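Local coordinates for protein isomaltodextranase (Arthrobacter globiformis, PDB 5AWO) that hydrolyses the alpha-1,6-glucosidic linkages of dextran-type polysaccharides, releasing successive isomaltose units from the non-reducing ends of the chains, at residues Gly122-Val130 / Tyr182-Phe190. Sequence-based numbering, arbitrary orientation.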
loop_
_atom_site.group_PDB
_atom_site.type_symbol
_atom_site.label_atom_id
_atom_site.label_comp_id
_atom_site.label_asym_id
_atom_site.label_seq_id
_atom_site.Cartn_x
_atom_site.Cartn_y
_atom_site.Cartn_z
ATOM N N GLY A 122 -6.320 5.041 15.790
ATOM C CA GLY A 122 -5.584 3.962 15.153
ATOM C C GLY A 122 -4.871 3.152 16.203
ATOM O O GLY A 122 -4.343 3.695 17.170
ATOM N N VAL A 123 -4.921 1.820 16.057
ATOM C CA VAL A 123 -4.333 0.939 17.043
ATOM C C VAL A 123 -3.212 0.073 16.471
ATOM O O VAL A 123 -3.391 -0.578 15.453
ATOM C CB VAL A 123 -5.389 0.028 17.701
ATOM C CG1 VAL A 123 -4.728 -1.014 18.604
ATOM C CG2 VAL A 123 -6.342 0.870 18.529
ATOM N N TYR A 124 -2.097 0.079 17.186
ATOM C CA TYR A 124 -1.009 -0.890 16.972
ATOM C C TYR A 124 -1.238 -2.086 17.890
ATOM O O TYR A 124 -1.212 -1.962 19.111
ATOM C CB TYR A 124 0.309 -0.214 17.280
ATOM C CG TYR A 124 1.560 -1.069 17.274
ATOM C CD1 TYR A 124 1.875 -1.922 18.327
ATOM C CD2 TYR A 124 2.492 -0.960 16.244
ATOM C CE1 TYR A 124 3.034 -2.681 18.338
ATOM C CE2 TYR A 124 3.667 -1.690 16.286
ATOM C CZ TYR A 124 3.931 -2.538 17.326
ATOM O OH TYR A 124 5.102 -3.291 17.361
ATOM N N TYR A 125 -1.562 -3.223 17.310
ATOM C CA TYR A 125 -1.539 -4.478 18.060
ATOM C C TYR A 125 -1.520 -5.651 17.109
ATOM O O TYR A 125 -1.996 -5.573 15.998
ATOM C CB TYR A 125 -2.736 -4.610 19.043
ATOM C CG TYR A 125 -2.335 -5.372 20.287
ATOM C CD1 TYR A 125 -1.558 -4.768 21.273
ATOM C CD2 TYR A 125 -2.751 -6.697 20.497
ATOM C CE1 TYR A 125 -1.138 -5.459 22.394
ATOM C CE2 TYR A 125 -2.323 -7.398 21.608
ATOM C CZ TYR A 125 -1.540 -6.776 22.567
ATOM O OH TYR A 125 -1.138 -7.494 23.672
ATOM N N ASN A 126 -0.971 -6.758 17.602
ATOM C CA ASN A 126 -0.943 -8.003 16.853
ATOM C C ASN A 126 -1.883 -8.960 17.575
ATOM O O ASN A 126 -1.630 -9.306 18.719
ATOM C CB ASN A 126 0.485 -8.559 16.776
ATOM C CG ASN A 126 0.586 -9.773 15.883
ATOM O OD1 ASN A 126 -0.358 -10.589 15.835
ATOM N ND2 ASN A 126 1.700 -9.924 15.153
ATOM N N PRO A 127 -2.970 -9.384 16.904
ATOM C CA PRO A 127 -3.974 -10.200 17.612
ATOM C C PRO A 127 -3.555 -11.639 17.843
ATOM O O PRO A 127 -4.358 -12.418 18.401
ATOM C CB PRO A 127 -5.177 -10.103 16.715
ATOM C CG PRO A 127 -4.585 -9.982 15.340
ATOM C CD PRO A 127 -3.358 -9.136 15.515
ATOM N N LEU A 128 -2.327 -12.005 17.466
ATOM C CA LEU A 128 -1.742 -13.265 17.891
ATOM C C LEU A 128 -0.916 -13.150 19.165
ATOM O O LEU A 128 -0.316 -14.141 19.615
ATOM C CB LEU A 128 -0.946 -13.945 16.767
ATOM C CG LEU A 128 -1.898 -14.924 16.039
ATOM C CD1 LEU A 128 -2.859 -14.200 15.134
ATOM C CD2 LEU A 128 -1.110 -15.929 15.233
ATOM N N TRP A 129 -0.856 -11.961 19.752
ATOM C CA TRP A 129 -0.266 -11.789 21.059
ATOM C C TRP A 129 -1.304 -12.165 22.101
ATOM O O TRP A 129 -2.477 -11.744 21.995
ATOM C CB TRP A 129 0.236 -10.360 21.323
ATOM C CG TRP A 129 1.545 -10.026 20.659
ATOM C CD1 TRP A 129 2.574 -10.865 20.415
ATOM C CD2 TRP A 129 1.940 -8.747 20.175
ATOM N NE1 TRP A 129 3.611 -10.177 19.788
ATOM C CE2 TRP A 129 3.231 -8.880 19.624
ATOM C CE3 TRP A 129 1.330 -7.492 20.163
ATOM C CZ2 TRP A 129 3.924 -7.803 19.069
ATOM C CZ3 TRP A 129 2.000 -6.428 19.578
ATOM C CH2 TRP A 129 3.290 -6.591 19.036
ATOM N N VAL A 130 -0.861 -12.906 23.109
ATOM C CA VAL A 130 -1.688 -13.220 24.263
ATOM C C VAL A 130 -0.913 -12.796 25.503
ATOM O O VAL A 130 0.198 -13.315 25.749
ATOM C CB VAL A 130 -2.000 -14.735 24.307
ATOM C CG1 VAL A 130 -3.017 -15.018 25.392
ATOM C CG2 VAL A 130 -2.497 -15.252 22.961
ATOM N N TYR A 182 -10.657 -16.312 19.247
ATOM C CA TYR A 182 -9.817 -15.326 19.959
ATOM C C TYR A 182 -9.277 -14.275 18.981
ATOM O O TYR A 182 -9.471 -13.082 19.200
ATOM C CB TYR A 182 -8.671 -16.024 20.672
ATOM C CG TYR A 182 -7.714 -15.052 21.295
ATOM C CD1 TYR A 182 -7.909 -14.564 22.579
ATOM C CD2 TYR A 182 -6.594 -14.618 20.598
ATOM C CE1 TYR A 182 -7.009 -13.677 23.166
ATOM C CE2 TYR A 182 -5.686 -13.727 21.175
ATOM C CZ TYR A 182 -5.913 -13.251 22.444
ATOM O OH TYR A 182 -5.003 -12.394 23.066
ATOM N N VAL A 183 -8.661 -14.724 17.897
ATOM C CA VAL A 183 -8.050 -13.794 16.929
ATOM C C VAL A 183 -9.109 -12.897 16.297
ATOM O O VAL A 183 -8.973 -11.652 16.239
ATOM C CB VAL A 183 -7.247 -14.542 15.854
ATOM C CG1 VAL A 183 -6.766 -13.611 14.746
ATOM C CG2 VAL A 183 -6.060 -15.259 16.473
ATOM N N GLN A 184 -10.181 -13.523 15.808
ATOM C CA GLN A 184 -11.202 -12.733 15.151
ATOM C C GLN A 184 -11.913 -11.795 16.099
ATOM O O GLN A 184 -12.233 -10.664 15.738
ATOM C CB GLN A 184 -12.182 -13.625 14.407
ATOM C CG GLN A 184 -11.509 -14.385 13.300
ATOM C CD GLN A 184 -12.462 -14.955 12.285
ATOM O OE1 GLN A 184 -13.443 -15.620 12.650
ATOM N NE2 GLN A 184 -12.195 -14.727 11.011
ATOM N N GLY A 185 -12.184 -12.255 17.312
ATOM C CA GLY A 185 -12.722 -11.390 18.337
ATOM C C GLY A 185 -11.831 -10.193 18.664
ATOM O O GLY A 185 -12.338 -9.118 18.971
ATOM N N TYR A 186 -10.507 -10.395 18.636
ATOM C CA TYR A 186 -9.547 -9.311 18.932
ATOM C C TYR A 186 -9.607 -8.225 17.854
ATOM O O TYR A 186 -9.670 -7.037 18.144
ATOM C CB TYR A 186 -8.102 -9.827 19.066
ATOM C CG TYR A 186 -7.294 -9.193 20.186
ATOM C CD1 TYR A 186 -7.549 -7.917 20.629
ATOM C CD2 TYR A 186 -6.263 -9.908 20.786
ATOM C CE1 TYR A 186 -6.835 -7.359 21.669
ATOM C CE2 TYR A 186 -5.526 -9.371 21.820
ATOM C CZ TYR A 186 -5.823 -8.102 22.286
ATOM O OH TYR A 186 -5.143 -7.566 23.362
ATOM N N VAL A 187 -9.636 -8.681 16.609
ATOM C CA VAL A 187 -9.720 -7.799 15.454
ATOM C C VAL A 187 -11.051 -7.025 15.498
ATOM O O VAL A 187 -11.078 -5.804 15.365
ATOM C CB VAL A 187 -9.501 -8.567 14.160
ATOM C CG1 VAL A 187 -9.760 -7.683 12.959
ATOM C CG2 VAL A 187 -8.076 -9.111 14.119
ATOM N N ARG A 188 -12.152 -7.753 15.696
ATOM C CA ARG A 188 -13.454 -7.069 15.813
ATOM C C ARG A 188 -13.598 -6.172 17.030
ATOM O O ARG A 188 -14.291 -5.165 16.965
ATOM C CB ARG A 188 -14.599 -8.073 15.738
ATOM C CG ARG A 188 -14.737 -8.754 14.397
ATOM C CD ARG A 188 -16.099 -9.392 14.165
ATOM N NE ARG A 188 -16.143 -10.182 12.936
ATOM C CZ ARG A 188 -15.962 -11.502 12.856
ATOM N NH1 ARG A 188 -15.733 -12.252 13.925
ATOM N NH2 ARG A 188 -16.028 -12.099 11.671
ATOM N N TYR A 189 -12.927 -6.493 18.118
ATOM C CA TYR A 189 -12.889 -5.638 19.286
ATOM C C TYR A 189 -12.417 -4.227 18.937
ATOM O O TYR A 189 -13.054 -3.231 19.292
ATOM C CB TYR A 189 -12.006 -6.280 20.330
ATOM C CG TYR A 189 -11.648 -5.487 21.560
ATOM C CD1 TYR A 189 -12.545 -5.346 22.629
ATOM C CD2 TYR A 189 -10.388 -4.910 21.684
ATOM C CE1 TYR A 189 -12.188 -4.654 23.759
ATOM C CE2 TYR A 189 -10.018 -4.235 22.820
ATOM C CZ TYR A 189 -10.921 -4.102 23.870
ATOM O OH TYR A 189 -10.544 -3.429 25.032
ATOM N N PHE A 190 -11.324 -4.131 18.190
ATOM C CA PHE A 190 -10.869 -2.806 17.774
ATOM C C PHE A 190 -11.758 -2.186 16.717
ATOM O O PHE A 190 -12.091 -1.003 16.790
ATOM C CB PHE A 190 -9.390 -2.867 17.323
ATOM C CG PHE A 190 -8.440 -3.155 18.467
ATOM C CD1 PHE A 190 -8.369 -2.287 19.531
ATOM C CD2 PHE A 190 -7.636 -4.281 18.491
ATOM C CE1 PHE A 190 -7.516 -2.548 20.590
ATOM C CE2 PHE A 190 -6.780 -4.537 19.544
ATOM C CZ PHE A 190 -6.734 -3.673 20.607
HETATM O O HOH W 1 -3.286 -9.005 24.516
#
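Y182 OH donates a hydrogen bond of 2.8 Å to the backbone O of W129, in the carbonyl plane and on a lone pair. With CG anti to the backbone N (chi1 174°), the Y182 ring reaches from helix 179-192 to strand 129-131. A phenylalanine here would probably leave W129 O without this donor. P127 packs its CB on Y186 CB and its CG on V187 CG2, each at 3.8 Å. L128 CD1 meets V183 CG2 at 3.6 Å. The Y125 and Y186 rings meet obliquely, planes at 42°, and a water bridges their hydroxyls. Y186 OH also bonds I96 N. Further along the helix, V123 CG1 lies over one face of the F190 ring, a CH-pi contact; Y189 CD2 covers the opposite face. The N126-W129 type I turn sets P127 and L128 against the helix; N126 OD1 accepts from L128 N in an Asx turn. Here a TIM-barrel strand and its following loop pack on a barrel helix. Y124 and N126 start away from that helix: Y124 OH bonds D201 OD2, of the probable nucleophile, and N126 ND2 bonds D201 O. One direct hydrogen bond and one bridging water thus serve an otherwise apolar seam, where P127 O is buried without a partner, 3.3 Å from Y182 CE2 at the ring edge.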